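Long-range contacts in esterase family protein (Staphylococcus aureus, PDB 7L0A), which probably hydrolyses S-formylglutathione to formate and glutathione, acting as a carboxylic ester hydrolase of the esterase D family with an alpha/beta-hydrolase fold: residues H54-S58 and D163-N167; T62-S68 and Y244-D248; I69-A73 and I251-I255; A139-D144 and Q201-L205; A147-P151 and A254-N260. The contacts are given in a common frame with arbitrary orientation. Residue numbers count along the deposited sequence, not the author numbering.

Contact 1: residues H54-S58 and D163-N167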
# COMPACT_ATOMS: atom_id res chain seq x y z
N HIS B 54 10.14 6.76 -13.44
CA HIS B 54 11.60 6.76 -13.42
C HIS B 54 12.18 6.31 -14.77
O HIS B 54 11.48 5.78 -15.64
CB HIS B 54 12.11 5.88 -12.27
CG HIS B 54 11.83 4.42 -12.44
ND1 HIS B 54 12.52 3.63 -13.33
CD2 HIS B 54 10.94 3.59 -11.83
CE1 HIS B 54 12.08 2.39 -13.27
NE2 HIS B 54 11.15 2.33 -12.34
N GLY B 55 13.49 6.52 -14.94
CA GLY B 55 14.20 6.11 -16.14
C GLY B 55 14.91 4.76 -16.00
O GLY B 55 14.65 3.98 -15.09
N LEU B 56 15.79 4.47 -16.96
CA LEU B 56 16.22 3.08 -17.15
C LEU B 56 17.27 2.60 -16.17
O LEU B 56 17.68 1.42 -16.25
CB LEU B 56 16.75 2.86 -18.57
CG LEU B 56 15.67 2.89 -19.62
CD1 LEU B 56 16.37 2.92 -21.00
CD2 LEU B 56 14.72 1.75 -19.58
N SER B 57 17.79 3.46 -15.32
CA SER B 57 18.78 3.09 -14.32
C SER B 57 18.20 3.07 -12.93
O SER B 57 18.95 3.03 -11.96
CB SER B 57 19.97 4.05 -14.39
OG SER B 57 20.62 3.87 -15.64
N SER B 58 16.88 3.07 -12.83
CA SER B 58 16.15 3.22 -11.59
C SER B 58 15.10 2.13 -11.43
O SER B 58 14.78 1.36 -12.35
CB SER B 58 15.46 4.59 -11.54
OG SER B 58 16.41 5.62 -11.57
N ASP B 163 20.84 5.77 -27.38
CA ASP B 163 21.85 6.26 -26.47
C ASP B 163 21.63 5.82 -25.04
O ASP B 163 22.41 6.20 -24.16
CB ASP B 163 21.91 7.80 -26.50
CG ASP B 163 22.54 8.34 -27.77
OD1 ASP B 163 22.95 7.52 -28.63
OD2 ASP B 163 22.64 9.57 -27.90
N LEU B 164 20.59 5.04 -24.78
CA LEU B 164 20.14 4.78 -23.42
C LEU B 164 20.64 3.44 -22.90
O LEU B 164 21.19 2.61 -23.64
CB LEU B 164 18.61 4.84 -23.36
CG LEU B 164 18.02 6.13 -23.94
CD1 LEU B 164 16.49 6.05 -23.89
CD2 LEU B 164 18.51 7.37 -23.20
N GLU B 165 20.42 3.22 -21.59
CA GLU B 165 21.00 2.09 -20.85
C GLU B 165 20.13 0.85 -20.87
O GLU B 165 20.00 0.15 -19.86
CB GLU B 165 21.27 2.54 -19.41
CG GLU B 165 22.30 3.64 -19.28
CD GLU B 165 23.63 3.26 -19.92
OE1 GLU B 165 24.03 2.08 -19.80
OE2 GLU B 165 24.25 4.13 -20.57
N TRP B 166 19.57 0.51 -22.02
CA TRP B 166 18.77 -0.69 -22.15
C TRP B 166 19.55 -1.95 -21.81
O TRP B 166 20.73 -2.06 -22.12
CB TRP B 166 18.29 -0.79 -23.61
CG TRP B 166 17.50 0.37 -24.07
CD1 TRP B 166 17.92 1.42 -24.85
CD2 TRP B 166 16.12 0.60 -23.80
NE1 TRP B 166 16.89 2.29 -25.07
CE2 TRP B 166 15.77 1.81 -24.44
CE3 TRP B 166 15.15 -0.10 -23.08
CZ2 TRP B 166 14.48 2.34 -24.35
CZ3 TRP B 166 13.89 0.43 -23.01
CH2 TRP B 166 13.56 1.63 -23.65
N ASN B 167 18.87 -2.91 -21.18
CA ASN B 167 19.44 -4.25 -21.05
C ASN B 167 19.45 -4.95 -22.42
O ASN B 167 18.94 -4.44 -23.42
CB ASN B 167 18.72 -5.06 -19.97
CG ASN B 167 17.28 -5.45 -20.33
OD1 ASN B 167 16.85 -5.41 -21.49
ND2 ASN B 167 16.55 -5.94 -19.33
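Leu164 opens the contact from the 163-167 side: its CB lies 3.8 Å from Leu56 CD1, and its side chain also touches Met130, Phe214 and Ser129, the predicted nucleophile, so this leucine reaches the probable catalytic centre. The closest CA pair is Glu165 and Leu56, 6.1 Å apart. Glu165 CG rests 4.0 Å from Ser57 OG, while the carboxylate leads away from the other segment. Trp166 starts with its CA-to-CB bond pointing away, yet the indole swings back: Leu56 CD1 sits 3.6 Å from the centroid of the Trp166 six-membered ring, 11° off the normal, a CH-pi contact over the face. Trp166 NE1 is hydrogen-bonded to Leu161 O. Asn167 is the N-cap of helix 168-177, its side chain capping a backbone N; OD1 is also bonded to Ser170 OG. Across the gap, Leu56 and Ser57 form the middle of a type I turn from Gly55 to Ser58 in the loop after strand 49-53, and His54 ND1 donates to Gly55 O at 2.8 Å. Both segments lie in loops that follow sheet strands, on the side where alpha/beta hydrolases build their active sites. With no hydrogen bond between them, their contact depends on Leu56 fitting against Leu164 and Trp166.

Contact 2: residues T62-S68 and Y244-D248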
# COMPACT_ATOMS: atom_id res chain seq x y z
N THR B 62 14.18 4.50 -6.30
CA THR B 62 15.32 5.37 -6.55
C THR B 62 14.99 6.83 -6.25
O THR B 62 15.84 7.55 -5.72
CB THR B 62 15.80 5.22 -7.99
OG1 THR B 62 15.91 3.82 -8.29
CG2 THR B 62 17.11 5.91 -8.17
N TYR B 63 13.80 7.30 -6.62
CA TYR B 63 13.45 8.67 -6.29
C TYR B 63 13.45 8.88 -4.79
O TYR B 63 13.94 9.90 -4.30
CB TYR B 63 12.08 9.07 -6.88
CG TYR B 63 12.16 9.93 -8.12
CD1 TYR B 63 12.47 11.27 -8.03
CD2 TYR B 63 11.95 9.39 -9.37
CE1 TYR B 63 12.56 12.08 -9.17
CE2 TYR B 63 12.00 10.18 -10.50
CZ TYR B 63 12.33 11.52 -10.39
OH TYR B 63 12.44 12.33 -11.51
N MET B 64 12.94 7.89 -4.03
CA MET B 64 12.96 8.00 -2.57
C MET B 64 14.38 8.15 -2.05
O MET B 64 14.63 8.95 -1.15
CB MET B 64 12.31 6.78 -1.93
CG MET B 64 10.83 6.65 -2.24
SD MET B 64 9.81 8.03 -1.61
CE MET B 64 10.17 8.04 0.13
N ARG B 65 15.32 7.36 -2.59
CA ARG B 65 16.67 7.31 -2.07
C ARG B 65 17.51 8.51 -2.53
O ARG B 65 18.27 9.07 -1.73
CB ARG B 65 17.33 6.01 -2.49
CG ARG B 65 16.75 4.79 -1.81
CD ARG B 65 16.90 3.55 -2.65
NE ARG B 65 18.27 3.23 -2.94
CZ ARG B 65 18.63 2.27 -3.77
NH1 ARG B 65 17.70 1.56 -4.42
NH2 ARG B 65 19.90 2.06 -4.01
N TYR B 66 17.39 8.90 -3.80
CA TYR B 66 18.32 9.87 -4.38
C TYR B 66 17.77 11.28 -4.43
O TYR B 66 18.46 12.18 -4.96
CB TYR B 66 18.73 9.36 -5.81
CG TYR B 66 19.77 8.27 -5.66
CD1 TYR B 66 19.42 6.99 -5.30
CD2 TYR B 66 21.12 8.56 -5.73
CE1 TYR B 66 20.37 6.02 -5.03
CE2 TYR B 66 22.09 7.59 -5.48
CZ TYR B 66 21.71 6.33 -5.12
OH TYR B 66 22.66 5.37 -4.81
N THR B 67 16.55 11.51 -3.92
CA THR B 67 15.98 12.85 -3.81
C THR B 67 15.32 12.96 -2.45
O THR B 67 15.21 11.96 -1.72
CB THR B 67 14.95 13.18 -4.91
OG1 THR B 67 13.70 12.54 -4.60
CG2 THR B 67 15.41 12.73 -6.27
N SER B 68 14.84 14.15 -2.12
CA SER B 68 13.98 14.33 -0.95
C SER B 68 12.52 14.47 -1.35
O SER B 68 11.77 15.21 -0.72
CB SER B 68 14.43 15.54 -0.13
OG SER B 68 15.71 15.36 0.44
N TYR B 244 20.43 12.63 -10.60
CA TYR B 244 19.47 12.91 -9.55
C TYR B 244 19.82 14.16 -8.76
O TYR B 244 18.97 14.70 -8.04
CB TYR B 244 19.34 11.71 -8.63
CG TYR B 244 18.35 10.70 -9.13
CD1 TYR B 244 16.99 10.90 -8.93
CD2 TYR B 244 18.75 9.55 -9.79
CE1 TYR B 244 16.05 9.99 -9.39
CE2 TYR B 244 17.80 8.62 -10.26
CZ TYR B 244 16.49 8.83 -10.04
OH TYR B 244 15.55 7.93 -10.45
N ALA B 245 21.05 14.65 -8.86
CA ALA B 245 21.31 15.98 -8.30
C ALA B 245 20.43 17.02 -8.99
O ALA B 245 19.88 17.92 -8.35
CB ALA B 245 22.78 16.32 -8.45
N TYR B 246 20.25 16.88 -10.31
CA TYR B 246 19.33 17.76 -11.01
C TYR B 246 17.87 17.37 -10.77
O TYR B 246 17.04 18.23 -10.47
CB TYR B 246 19.63 17.76 -12.53
CG TYR B 246 18.67 18.64 -13.29
CD1 TYR B 246 18.77 20.02 -13.24
CD2 TYR B 246 17.64 18.09 -14.08
CE1 TYR B 246 17.88 20.83 -13.93
CE2 TYR B 246 16.75 18.89 -14.74
CZ TYR B 246 16.88 20.26 -14.66
OH TYR B 246 16.00 21.09 -15.32
N TRP B 247 17.52 16.07 -10.87
CA TRP B 247 16.12 15.71 -10.71
C TRP B 247 15.61 15.98 -9.29
O TRP B 247 14.42 16.25 -9.13
CB TRP B 247 15.86 14.23 -11.12
CG TRP B 247 16.25 14.05 -12.58
CD1 TRP B 247 16.00 14.91 -13.58
CD2 TRP B 247 17.03 12.98 -13.14
NE1 TRP B 247 16.57 14.46 -14.75
CE2 TRP B 247 17.18 13.26 -14.51
CE3 TRP B 247 17.57 11.81 -12.63
CZ2 TRP B 247 17.90 12.44 -15.36
CZ3 TRP B 247 18.28 11.00 -13.46
CH2 TRP B 247 18.43 11.30 -14.83
N ASP B 248 16.49 16.01 -8.27
CA ASP B 248 16.02 16.41 -6.94
C ASP B 248 15.54 17.86 -6.94
O ASP B 248 14.44 18.16 -6.47
CB ASP B 248 17.16 16.21 -5.94
CG ASP B 248 16.78 16.60 -4.53
OD1 ASP B 248 15.67 16.32 -4.05
OD2 ASP B 248 17.65 17.21 -3.85
O HOH W 1 17.71 16.41 -1.17
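Helix 62-66 and the first turn of helix 244-259 cross almost at right angles, at -92°, with their axes 10.4 Å apart. The backbones come closer where the first helix has ended, Thr67 CA lying 4.7 Å from Asp248 CA. In this alpha/beta-hydrolase fold the contact brings the start of the C-terminal helix, just after the predicted catalytic His242, against a short helix that follows strand 49-53. An aromatic cluster fills the crossing. Tyr244 points its edge at the face of Tyr63 in a T-shaped pair, centroids 5.3 Å apart and planes at 85°, while Tyr66 CB lies over the face of Tyr244, 4.0 Å from its centroid. Thr67 CG2 meets the edge of the Tyr244 ring, 3.6 Å from Tyr244 CD1. Two hydroxyls bond beyond the segments: Tyr244 OH to Ser58 OG and Tyr63 OH to His128. Trp247 CB lies 3.9 Å from Tyr63 OH; its indole leads away to stack on His128 and meet His242 edge-to-face. Polar contacts gather at the other end, where Thr67 leaves the helix: a water bridges Ser68 OG and Asp248 OD2, 2.8 Å from each, and Asp248 OD1, hydrogen-bonded to Tyr72 OH, also accepts from Ser68 N at 3.0 Å.

Contact 3: residues I69-A73 and I251-I255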
# COMPACT_ATOMS: atom_id res chain seq x y z
N ILE B 69 12.06 13.74 -2.39
CA ILE B 69 10.71 13.94 -2.87
C ILE B 69 9.66 13.80 -1.78
O ILE B 69 8.68 14.55 -1.75
CB ILE B 69 10.42 12.99 -4.05
CG1 ILE B 69 9.05 13.33 -4.67
CG2 ILE B 69 10.49 11.56 -3.67
CD1 ILE B 69 8.69 12.46 -5.81
N GLU B 70 9.82 12.86 -0.85
CA GLU B 70 8.79 12.71 0.17
C GLU B 70 8.64 13.98 1.01
O GLU B 70 7.53 14.37 1.39
CB GLU B 70 9.06 11.51 1.08
CG GLU B 70 7.93 11.37 2.10
CD GLU B 70 8.01 10.13 2.98
OE1 GLU B 70 8.67 9.16 2.57
OE2 GLU B 70 7.39 10.13 4.06
N ARG B 71 9.76 14.63 1.33
CA ARG B 71 9.72 15.89 2.08
C ARG B 71 8.96 16.96 1.30
O ARG B 71 8.19 17.73 1.88
CB ARG B 71 11.16 16.32 2.42
CG ARG B 71 11.26 17.59 3.20
CD ARG B 71 12.58 17.68 3.93
NE ARG B 71 13.76 17.47 3.11
CZ ARG B 71 14.34 18.40 2.34
NH1 ARG B 71 13.84 19.61 2.27
NH2 ARG B 71 15.43 18.10 1.65
N TYR B 72 9.17 17.03 -0.02
CA TYR B 72 8.47 18.02 -0.82
C TYR B 72 6.98 17.71 -0.88
O TYR B 72 6.12 18.61 -0.74
CB TYR B 72 9.06 18.07 -2.22
CG TYR B 72 10.57 18.13 -2.31
CD1 TYR B 72 11.34 18.79 -1.35
CD2 TYR B 72 11.24 17.50 -3.36
CE1 TYR B 72 12.72 18.83 -1.42
CE2 TYR B 72 12.62 17.54 -3.45
CZ TYR B 72 13.36 18.20 -2.48
OH TYR B 72 14.73 18.25 -2.56
N ALA B 73 6.65 16.42 -1.10
CA ALA B 73 5.26 15.99 -1.15
C ALA B 73 4.55 16.22 0.17
O ALA B 73 3.38 16.61 0.19
CB ALA B 73 5.21 14.51 -1.59
N ILE B 251 12.32 18.19 -9.33
CA ILE B 251 11.05 17.66 -8.82
C ILE B 251 10.54 18.50 -7.66
O ILE B 251 9.32 18.61 -7.48
CB ILE B 251 11.19 16.18 -8.46
CG1 ILE B 251 9.83 15.46 -8.42
CG2 ILE B 251 11.90 15.94 -7.16
CD1 ILE B 251 9.15 15.34 -9.80
N LYS B 252 11.44 19.12 -6.89
CA LYS B 252 10.96 20.07 -5.89
C LYS B 252 10.21 21.22 -6.54
O LYS B 252 9.11 21.59 -6.11
CB LYS B 252 12.13 20.58 -5.05
CG LYS B 252 11.77 21.62 -3.99
CD LYS B 252 13.05 22.17 -3.36
CE LYS B 252 12.79 23.39 -2.48
NZ LYS B 252 11.93 23.04 -1.32
N ARG B 253 10.79 21.81 -7.60
CA ARG B 253 10.14 22.89 -8.32
C ARG B 253 8.84 22.43 -8.95
O ARG B 253 7.82 23.13 -8.89
CB ARG B 253 11.10 23.46 -9.35
CG ARG B 253 10.47 24.29 -10.43
CD ARG B 253 9.99 25.64 -9.89
NE ARG B 253 9.26 26.34 -10.95
CZ ARG B 253 8.06 26.90 -10.79
NH1 ARG B 253 7.46 26.87 -9.61
NH2 ARG B 253 7.49 27.50 -11.82
N ALA B 254 8.86 21.24 -9.55
CA ALA B 254 7.69 20.70 -10.21
C ALA B 254 6.52 20.51 -9.25
O ALA B 254 5.38 20.81 -9.59
CB ALA B 254 8.04 19.39 -10.88
N ILE B 255 6.79 20.03 -8.04
CA ILE B 255 5.71 19.78 -7.09
C ILE B 255 5.09 21.08 -6.64
O ILE B 255 3.87 21.20 -6.57
CB ILE B 255 6.23 18.93 -5.91
CG1 ILE B 255 6.38 17.47 -6.37
CG2 ILE B 255 5.27 19.02 -4.72
CD1 ILE B 255 7.09 16.57 -5.38
O HOH W 2 14.66 22.00 0.41
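Tyr72 lays its ring against the base of Lys252: Lys252 CB sits over the face, 3.6 Å from the Tyr72 ring centroid and 16° off the normal, a CH-pi contact. The edge of the same ring meets Ile251, with Tyr72 CE2 4.1 Å from Ile251 CG2, and its hydroxyl is hydrogen-bonded to Asp248 one turn earlier on the C-terminal helix. Segments 69-73 and 251-255 run side by side, N-to-C directions only 18° apart and axes 9.7 Å from each other; their parent helices, 69-75 and 244-259, pack on the same face of the central sheet of an alpha/beta hydrolase. Towards that sheet the contact becomes purely aliphatic. Ile69 CG1 lies 3.9 Å from Ile255 CD1, and Ile69 CD1 is 4.1 Å from Ile251 CG1; both Ile69 and Ile251 also touch Leu52 of strand 49-53. Ile255 CD1 additionally reaches Tyr72 CB at 4.0 Å. At the solvent edge, one water accepts from Arg71 NH1 at 3.1 Å and, weakly, from Lys252 NZ at 3.4 Å.

Contact 4: residues A139-D144 and Q201-L205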
# COMPACT_ATOMS: atom_id res chain seq x y z
N ALA B 139 0.60 12.61 -21.63
CA ALA B 139 0.02 13.93 -21.81
C ALA B 139 -0.73 14.06 -23.13
O ALA B 139 -1.75 14.76 -23.19
CB ALA B 139 1.09 15.01 -21.74
N LEU B 140 -0.24 13.41 -24.18
CA LEU B 140 -0.81 13.56 -25.51
C LEU B 140 -1.80 12.47 -25.89
O LEU B 140 -2.43 12.60 -26.94
CB LEU B 140 0.31 13.61 -26.56
CG LEU B 140 1.34 14.73 -26.42
CD1 LEU B 140 2.56 14.57 -27.31
CD2 LEU B 140 0.69 16.10 -26.71
N THR B 141 -1.95 11.43 -25.07
CA THR B 141 -2.94 10.37 -25.30
C THR B 141 -3.97 10.24 -24.19
O THR B 141 -5.05 9.67 -24.43
CB THR B 141 -2.25 9.01 -25.49
OG1 THR B 141 -1.52 8.69 -24.29
CG2 THR B 141 -1.30 9.06 -26.70
N GLN B 142 -3.67 10.70 -22.98
CA GLN B 142 -4.55 10.67 -21.82
C GLN B 142 -4.72 12.07 -21.24
O GLN B 142 -4.73 12.25 -20.01
CB GLN B 142 -3.98 9.71 -20.77
CG GLN B 142 -3.87 8.28 -21.26
CD GLN B 142 -5.21 7.56 -21.30
OE1 GLN B 142 -6.08 7.82 -20.46
NE2 GLN B 142 -5.36 6.64 -22.23
N GLY B 143 -4.83 13.07 -22.12
CA GLY B 143 -4.96 14.46 -21.70
C GLY B 143 -6.18 14.77 -20.86
O GLY B 143 -6.20 15.78 -20.15
N ASP B 144 -7.24 13.95 -20.97
CA ASP B 144 -8.43 14.12 -20.15
C ASP B 144 -8.27 13.53 -18.76
O ASP B 144 -9.16 13.69 -17.92
CB ASP B 144 -9.64 13.48 -20.85
CG ASP B 144 -9.48 11.99 -21.09
OD1 ASP B 144 -8.34 11.47 -21.02
OD2 ASP B 144 -10.50 11.32 -21.35
N GLN B 201 -7.69 17.63 -25.27
CA GLN B 201 -7.13 18.31 -24.12
C GLN B 201 -5.66 17.95 -23.98
O GLN B 201 -5.30 16.78 -24.01
CB GLN B 201 -7.90 17.87 -22.87
CG GLN B 201 -8.59 18.98 -22.15
CD GLN B 201 -9.59 18.48 -21.13
OE1 GLN B 201 -10.02 17.32 -21.16
NE2 GLN B 201 -9.95 19.34 -20.20
N ILE B 202 -4.80 18.95 -23.85
CA ILE B 202 -3.39 18.76 -23.53
C ILE B 202 -3.16 19.31 -22.14
O ILE B 202 -3.55 20.46 -21.87
CB ILE B 202 -2.46 19.45 -24.54
CG1 ILE B 202 -2.72 18.91 -25.96
CG2 ILE B 202 -0.98 19.25 -24.16
CD1 ILE B 202 -1.82 19.51 -27.02
N PRO B 203 -2.56 18.55 -21.23
CA PRO B 203 -2.29 19.08 -19.89
C PRO B 203 -1.40 20.31 -19.96
O PRO B 203 -0.62 20.50 -20.88
CB PRO B 203 -1.58 17.93 -19.18
CG PRO B 203 -1.93 16.68 -19.98
CD PRO B 203 -2.10 17.15 -21.40
N LYS B 204 -1.50 21.15 -18.92
CA LYS B 204 -0.50 22.21 -18.77
C LYS B 204 0.88 21.56 -18.66
O LYS B 204 1.07 20.59 -17.91
CB LYS B 204 -0.82 23.06 -17.55
CG LYS B 204 -0.22 24.46 -17.57
CD LYS B 204 -0.80 25.33 -16.45
CE LYS B 204 0.02 26.60 -16.28
NZ LYS B 204 -0.49 27.45 -15.18
N LEU B 205 1.85 22.08 -19.41
CA LEU B 205 3.17 21.50 -19.52
C LEU B 205 4.23 22.35 -18.84
O LEU B 205 4.34 23.56 -19.11
CB LEU B 205 3.54 21.33 -21.00
CG LEU B 205 2.73 20.33 -21.79
CD1 LEU B 205 3.11 20.46 -23.27
CD2 LEU B 205 2.98 18.92 -21.30
O HOH W 3 -3.82 15.10 -25.09
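Pro203 wedges its ring against the end of helix 130-141. Its CD lies 3.0 Å from Ala139 O and 3.9 Å from Ala139 CB. Leu140 is in the m,t rotamer; although its CA-to-CB bond points away, the end of the side chain nevertheless comes nearer, CD2 lying 4.2 Å from Ile202 CD1, and Ile202, also m,t, meets it as a straight side chain. Leu205, again m,t, points toward the helix and meets it only loosely, CD2 lying 4.4 Å from Ala139 CB. Gly143 approaches the other backbone most closely, its CA 4.9 Å from Ile202 CA and 3.3 Å from Gln201 O in a nearly straight CA-H...O contact; a CB at this position would lie only 1.8 Å from Gln201 O, a clash. Gln201 has an off-rotamer chi1 of -119°, and its OE1 comes 3.7 Å from Asp144 CA; Asp144, with chi1 in p, has a side chain whose end leads away. No direct hydrogen bond joins the segments, but a water donates to Ala139 O at 2.8 Å and to Gln201 O at 2.5 Å. The contact ties the end of the helix following the predicted nucleophile to the entry of strand 204-210 in the alpha/beta-hydrolase sheet. Ala139, Pro203 and Leu205 all touch Ala149 of the neighbouring strand 148-152, while the Leu140 side chain packs on Leu191, Leu192 and Ala195 of helix 188-197.

Contact 5: residues A147-P151 and A254-N260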
# COMPACT_ATOMS: atom_id res chain seq x y z
N ALA B 147 -4.22 16.95 -15.42
CA ALA B 147 -4.32 18.38 -15.61
C ALA B 147 -2.98 19.00 -15.95
O ALA B 147 -2.93 20.07 -16.60
CB ALA B 147 -4.87 19.05 -14.36
N LYS B 148 -1.90 18.38 -15.50
CA LYS B 148 -0.56 18.94 -15.61
C LYS B 148 0.41 17.79 -15.82
O LYS B 148 0.23 16.70 -15.25
CB LYS B 148 -0.15 19.72 -14.37
CG LYS B 148 -1.10 20.87 -14.06
CD LYS B 148 -0.64 21.63 -12.83
CE LYS B 148 -1.71 22.64 -12.41
NZ LYS B 148 -1.17 23.67 -11.49
N ALA B 149 1.45 18.03 -16.62
CA ALA B 149 2.47 17.05 -16.97
C ALA B 149 3.83 17.73 -16.96
O ALA B 149 3.97 18.85 -17.48
CB ALA B 149 2.18 16.45 -18.37
N VAL B 150 4.83 17.06 -16.39
CA VAL B 150 6.17 17.61 -16.22
C VAL B 150 7.21 16.63 -16.75
O VAL B 150 7.74 15.78 -16.02
CB VAL B 150 6.45 17.93 -14.73
CG1 VAL B 150 7.81 18.57 -14.59
CG2 VAL B 150 5.38 18.84 -14.15
N PRO B 151 7.57 16.73 -18.03
CA PRO B 151 8.70 15.95 -18.54
C PRO B 151 10.03 16.57 -18.12
O PRO B 151 10.26 17.76 -18.33
CB PRO B 151 8.53 16.03 -20.08
CG PRO B 151 7.16 16.53 -20.30
CD PRO B 151 6.83 17.40 -19.11
N ALA B 254 8.86 21.24 -9.55
CA ALA B 254 7.69 20.70 -10.21
C ALA B 254 6.52 20.51 -9.25
O ALA B 254 5.38 20.81 -9.59
CB ALA B 254 8.04 19.39 -10.88
N ILE B 255 6.79 20.03 -8.04
CA ILE B 255 5.71 19.78 -7.09
C ILE B 255 5.09 21.08 -6.64
O ILE B 255 3.87 21.20 -6.57
CB ILE B 255 6.23 18.93 -5.91
CG1 ILE B 255 6.38 17.47 -6.37
CG2 ILE B 255 5.27 19.02 -4.72
CD1 ILE B 255 7.09 16.57 -5.38
N THR B 256 5.92 22.09 -6.36
CA THR B 256 5.37 23.41 -6.04
C THR B 256 4.48 23.94 -7.16
O THR B 256 3.38 24.46 -6.92
CB THR B 256 6.50 24.39 -5.75
OG1 THR B 256 7.29 23.87 -4.67
CG2 THR B 256 5.93 25.75 -5.38
N TRP B 257 4.94 23.80 -8.41
CA TRP B 257 4.17 24.26 -9.56
C TRP B 257 2.87 23.49 -9.71
O TRP B 257 1.81 24.08 -10.01
CB TRP B 257 5.05 24.15 -10.80
CG TRP B 257 4.39 24.46 -12.10
CD1 TRP B 257 4.23 25.70 -12.66
CD2 TRP B 257 3.81 23.53 -13.02
NE1 TRP B 257 3.57 25.59 -13.86
CE2 TRP B 257 3.32 24.27 -14.11
CE3 TRP B 257 3.68 22.14 -13.03
CZ2 TRP B 257 2.68 23.66 -15.19
CZ3 TRP B 257 3.07 21.54 -14.12
CH2 TRP B 257 2.57 22.30 -15.18
N MET B 258 2.91 22.18 -9.50
CA MET B 258 1.73 21.35 -9.67
C MET B 258 0.58 21.77 -8.78
O MET B 258 -0.58 21.79 -9.20
CB MET B 258 2.07 19.90 -9.32
CG MET B 258 2.71 19.10 -10.38
SD MET B 258 3.13 17.53 -9.60
CE MET B 258 4.63 17.25 -10.51
N VAL B 259 0.86 22.02 -7.49
CA VAL B 259 -0.22 22.16 -6.52
C VAL B 259 -0.74 23.59 -6.43
O VAL B 259 -1.79 23.81 -5.81
CB VAL B 259 0.23 21.67 -5.13
CG1 VAL B 259 0.67 20.21 -5.23
CG2 VAL B 259 1.36 22.53 -4.58
N ASN B 260 -0.09 24.55 -7.08
CA ASN B 260 -0.47 25.95 -6.90
C ASN B 260 -1.30 26.59 -8.00
O ASN B 260 -1.60 25.96 -9.03
CB ASN B 260 0.80 26.77 -6.71
CG ASN B 260 1.27 26.79 -5.27
OD1 ASN B 260 0.52 27.20 -4.39
ND2 ASN B 260 2.49 26.32 -5.02
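The ammonium of Lys148 is satisfied by the last turn of the C-terminal helix: NZ donates to Met258 O at 3.0 Å and, weakly, to Trp257 O at 3.4 Å. Near a helix C-terminus the last carbonyls lack a partner one turn further on, so a lysine reaching in from the sheet is well placed to take them up. Asn260 closes the end differently, its ND2 donating back to Thr256 O at 2.8 Å, to which Asn260 N also makes a weak 3.5 Å bond. Trp257 NE1 is bonded to Gln234 OE1, at the sheet's last strand. In this alpha/beta-hydrolase fold, helix 254-259 lies on the central sheet nearly antiparallel to strand 148-151, at 165° with axes 9.6 Å apart. Backbone bonds tie Ala147 and Ala149 to Lys204 on one side, and Ala147 and Lys148 to Asn123 and Ile125 on the other. That leaves side chains to meet the helix. The extended Lys148 passes over the Trp257 indole, CD 4.2 Å from the centroid of the six-membered ring in a CH-pi contact. Val150 is the apolar counterpart, with CG1 3.8 Å from Ala254 CB, CG2 3.6 Å from Trp257 CZ3 and CG2 4.0 Å from Met258 CE.

Helix 244-259 serves contacts 2, 3 and 5 in turn: its start is rich in tyrosines, its middle packs through isoleucines, and its end offers carbonyls to a lysine. Contacts 2 and 3 are joined by Asp248 and Tyr72, contacts 1 and 2 by Ser58 and Tyr244. Contacts 4 and 5 meet through backbone bonds between Lys204 and both Ala147 and Ala149, approaching strand 148-152 from helices 130-141 and 244-259. Contacts 3, 4 and 5 are largely buried and away from the predicted triad; contacts 1 and 2 are partly exposed and border it. Direct hydrogen bonds cross only contacts 2 and 5.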